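Local coordinates for glycosyl hydrolase family 2, TIM barrel domain protein (Faecalibacterium prausnitzii A2-165, PDB 6ED2) that is a gut bacterial beta-glucuronidase of glycoside hydrolase family 2, which probably cleaves glucuronic acid from beta-D-glucuronide conjugates, at residues A418-M423 / W436-E441. Numbering follows the deposited sequence.
Sequences AALTDM and WSLLNE
In the TIM barrel of this family 2 glycosidase, helix 409-427 on the outside of the barrel lies against the outer face of strand 433-440, the beta strand that follows it in the chain, and Met423 with Leu420 meets Trp436 with Leu438 there. The contact is wholly apolar: no hydrogen bond crosses it, and all four touching residues are buried. Its tightest point is the methyl end of Met423, whose CE lies 3.7 Å from CE3 of Trp436, on the six-membered ring of the indole. CG of Met423 stands anti to the backbone N (chi1 172°) and the chain stays extended through chi2, which carries the sulfur off the helix toward the strand; a bend at chi3 (71°) then turns the methyl aside. The methyl approaches the indole obliquely, and the two side chains run past each other in opposite directions, Met423 reaching toward the strand and Trp436 back toward the helix. About one turn earlier, Leu420 adds a second, smaller patch with a methyl-to-methyl approach, its CD1 4.3 Å from CD1 of Leu438, a looser touch than that of Met423. These two leucines also mark where the backbones come nearest, with 7.5 Å between Leu420 CA and Leu438 CA. The indole NE1, well away from the methionine methyl, donates a hydrogen bond to Asp464 OD2. On the inner side of the strand, Ser437 OG is hydrogen-bonded to OE1 of Glu377. Within the parallel barrel, strand 433-440 runs between strands 373-377 and 470-474; Met423 and Trp436 both also touch Asp376 of the former, while helix 449-463 packs alongside, where Leu420 touches Leu456 and Leu438 touches Phe457.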
loop_
_atom_site.group_PDB
_atom_site.type_symbol
_atom_site.label_atom_id
_atom_site.label_comp_id
_atom_site.label_asym_id
_atom_site.label_seq_id
_atom_site.Cartn_x
_atom_site.Cartn_y
_atom_site.Cartn_z
ATOM N N ALA A 418 -11.640 -6.490 -43.236
ATOM C CA ALA A 418 -10.212 -6.334 -43.514
ATOM C C ALA A 418 -9.361 -6.788 -42.333
ATOM O O ALA A 418 -8.407 -7.558 -42.494
ATOM C CB ALA A 418 -9.912 -4.874 -43.851
ATOM N N ALA A 419 -9.699 -6.310 -41.130
ATOM C CA ALA A 419 -8.999 -6.739 -39.927
ATOM C C ALA A 419 -9.061 -8.250 -39.761
ATOM O O ALA A 419 -8.045 -8.896 -39.462
ATOM C CB ALA A 419 -9.594 -6.030 -38.706
ATOM N N LEU A 420 -10.247 -8.835 -39.962
ATOM C CA LEU A 420 -10.395 -10.281 -39.837
ATOM C C LEU A 420 -9.538 -11.008 -40.860
ATOM O O LEU A 420 -8.913 -12.033 -40.557
ATOM C CB LEU A 420 -11.872 -10.666 -40.013
ATOM C CG LEU A 420 -12.214 -12.152 -39.954
ATOM C CD1 LEU A 420 -11.656 -12.795 -38.671
ATOM C CD2 LEU A 420 -13.745 -12.399 -40.090
ATOM N N THR A 421 -9.525 -10.505 -42.094
ATOM C CA THR A 421 -8.744 -11.141 -43.143
ATOM C C THR A 421 -7.265 -11.108 -42.798
ATOM O O THR A 421 -6.563 -12.120 -42.899
ATOM C CB THR A 421 -9.018 -10.433 -44.481
ATOM O OG1 THR A 421 -10.412 -10.556 -44.808
ATOM C CG2 THR A 421 -8.174 -11.027 -45.600
ATOM N N ASP A 422 -6.778 -9.937 -42.380
ATOM C CA ASP A 422 -5.370 -9.785 -42.038
ATOM C C ASP A 422 -5.013 -10.622 -40.816
ATOM O O ASP A 422 -3.967 -11.280 -40.793
ATOM C CB ASP A 422 -5.063 -8.299 -41.825
ATOM C CG ASP A 422 -4.976 -7.544 -43.149
ATOM O OD1 ASP A 422 -4.858 -8.228 -44.172
ATOM O OD2 ASP A 422 -5.044 -6.295 -43.184
ATOM N N MET A 423 -5.889 -10.659 -39.811
ATOM C CA MET A 423 -5.572 -11.454 -38.633
ATOM C C MET A 423 -5.445 -12.931 -38.987
ATOM O O MET A 423 -4.494 -13.607 -38.564
ATOM C CB MET A 423 -6.622 -11.263 -37.538
ATOM C CG MET A 423 -6.384 -12.251 -36.391
ATOM S SD MET A 423 -7.563 -12.161 -35.031
ATOM C CE MET A 423 -9.025 -12.861 -35.829
ATOM N N TRP A 436 -10.979 -18.367 -33.279
ATOM C CA TRP A 436 -11.125 -16.972 -33.685
ATOM C C TRP A 436 -12.262 -16.341 -32.901
ATOM O O TRP A 436 -13.364 -16.890 -32.858
ATOM C CB TRP A 436 -11.436 -16.843 -35.186
ATOM C CG TRP A 436 -10.554 -17.677 -36.069
ATOM C CD1 TRP A 436 -10.906 -18.796 -36.774
ATOM C CD2 TRP A 436 -9.159 -17.467 -36.319
ATOM N NE1 TRP A 436 -9.822 -19.278 -37.472
ATOM C CE2 TRP A 436 -8.737 -18.478 -37.208
ATOM C CE3 TRP A 436 -8.232 -16.507 -35.896
ATOM C CZ2 TRP A 436 -7.418 -18.568 -37.664
ATOM C CZ3 TRP A 436 -6.919 -16.595 -36.366
ATOM C CH2 TRP A 436 -6.529 -17.620 -37.227
ATOM N N SER A 437 -12.012 -15.186 -32.299
ATOM C CA SER A 437 -13.067 -14.423 -31.650
ATOM C C SER A 437 -13.332 -13.192 -32.500
ATOM O O SER A 437 -12.424 -12.394 -32.728
ATOM C CB SER A 437 -12.678 -14.049 -30.219
ATOM O OG SER A 437 -13.591 -13.094 -29.709
ATOM N N LEU A 438 -14.570 -13.036 -32.971
ATOM C CA LEU A 438 -14.846 -12.080 -34.038
ATOM C C LEU A 438 -15.345 -10.733 -33.535
ATOM O O LEU A 438 -15.295 -9.754 -34.287
ATOM C CB LEU A 438 -15.870 -12.669 -35.014
ATOM C CG LEU A 438 -15.396 -13.568 -36.167
ATOM C CD1 LEU A 438 -14.348 -14.549 -35.767
ATOM C CD2 LEU A 438 -16.566 -14.317 -36.780
ATOM N N LEU A 439 -15.838 -10.669 -32.296
ATOM C CA LEU A 439 -16.320 -9.440 -31.676
ATOM C C LEU A 439 -16.197 -9.601 -30.172
ATOM O O LEU A 439 -16.269 -10.720 -29.654
ATOM C CB LEU A 439 -17.784 -9.113 -32.030
ATOM C CG LEU A 439 -18.322 -9.156 -33.463
ATOM C CD1 LEU A 439 -18.900 -10.517 -33.753
ATOM C CD2 LEU A 439 -19.371 -8.074 -33.681
ATOM N N ASN A 440 -15.977 -8.485 -29.468
ATOM C CA ASN A 440 -16.009 -8.484 -28.006
ATOM C C ASN A 440 -17.173 -7.620 -27.549
ATOM O O ASN A 440 -17.168 -6.399 -27.754
ATOM C CB ASN A 440 -14.707 -7.985 -27.374
ATOM C CG ASN A 440 -14.749 -8.060 -25.835
ATOM O OD1 ASN A 440 -14.618 -9.139 -25.241
ATOM N ND2 ASN A 440 -14.959 -6.917 -25.192
ATOM N N GLU A 441 -18.152 -8.255 -26.921
ATOM C CA GLU A 441 -19.298 -7.575 -26.331
ATOM C C GLU A 441 -20.016 -6.636 -27.309
ATOM O O GLU A 441 -20.214 -5.456 -27.014
ATOM C CB GLU A 441 -18.867 -6.810 -25.088
ATOM C CG GLU A 441 -18.391 -7.697 -23.962
ATOM C CD GLU A 441 -18.101 -6.916 -22.697
ATOM O OE1 GLU A 441 -17.988 -5.674 -22.769
ATOM O OE2 GLU A 441 -17.992 -7.542 -21.626
#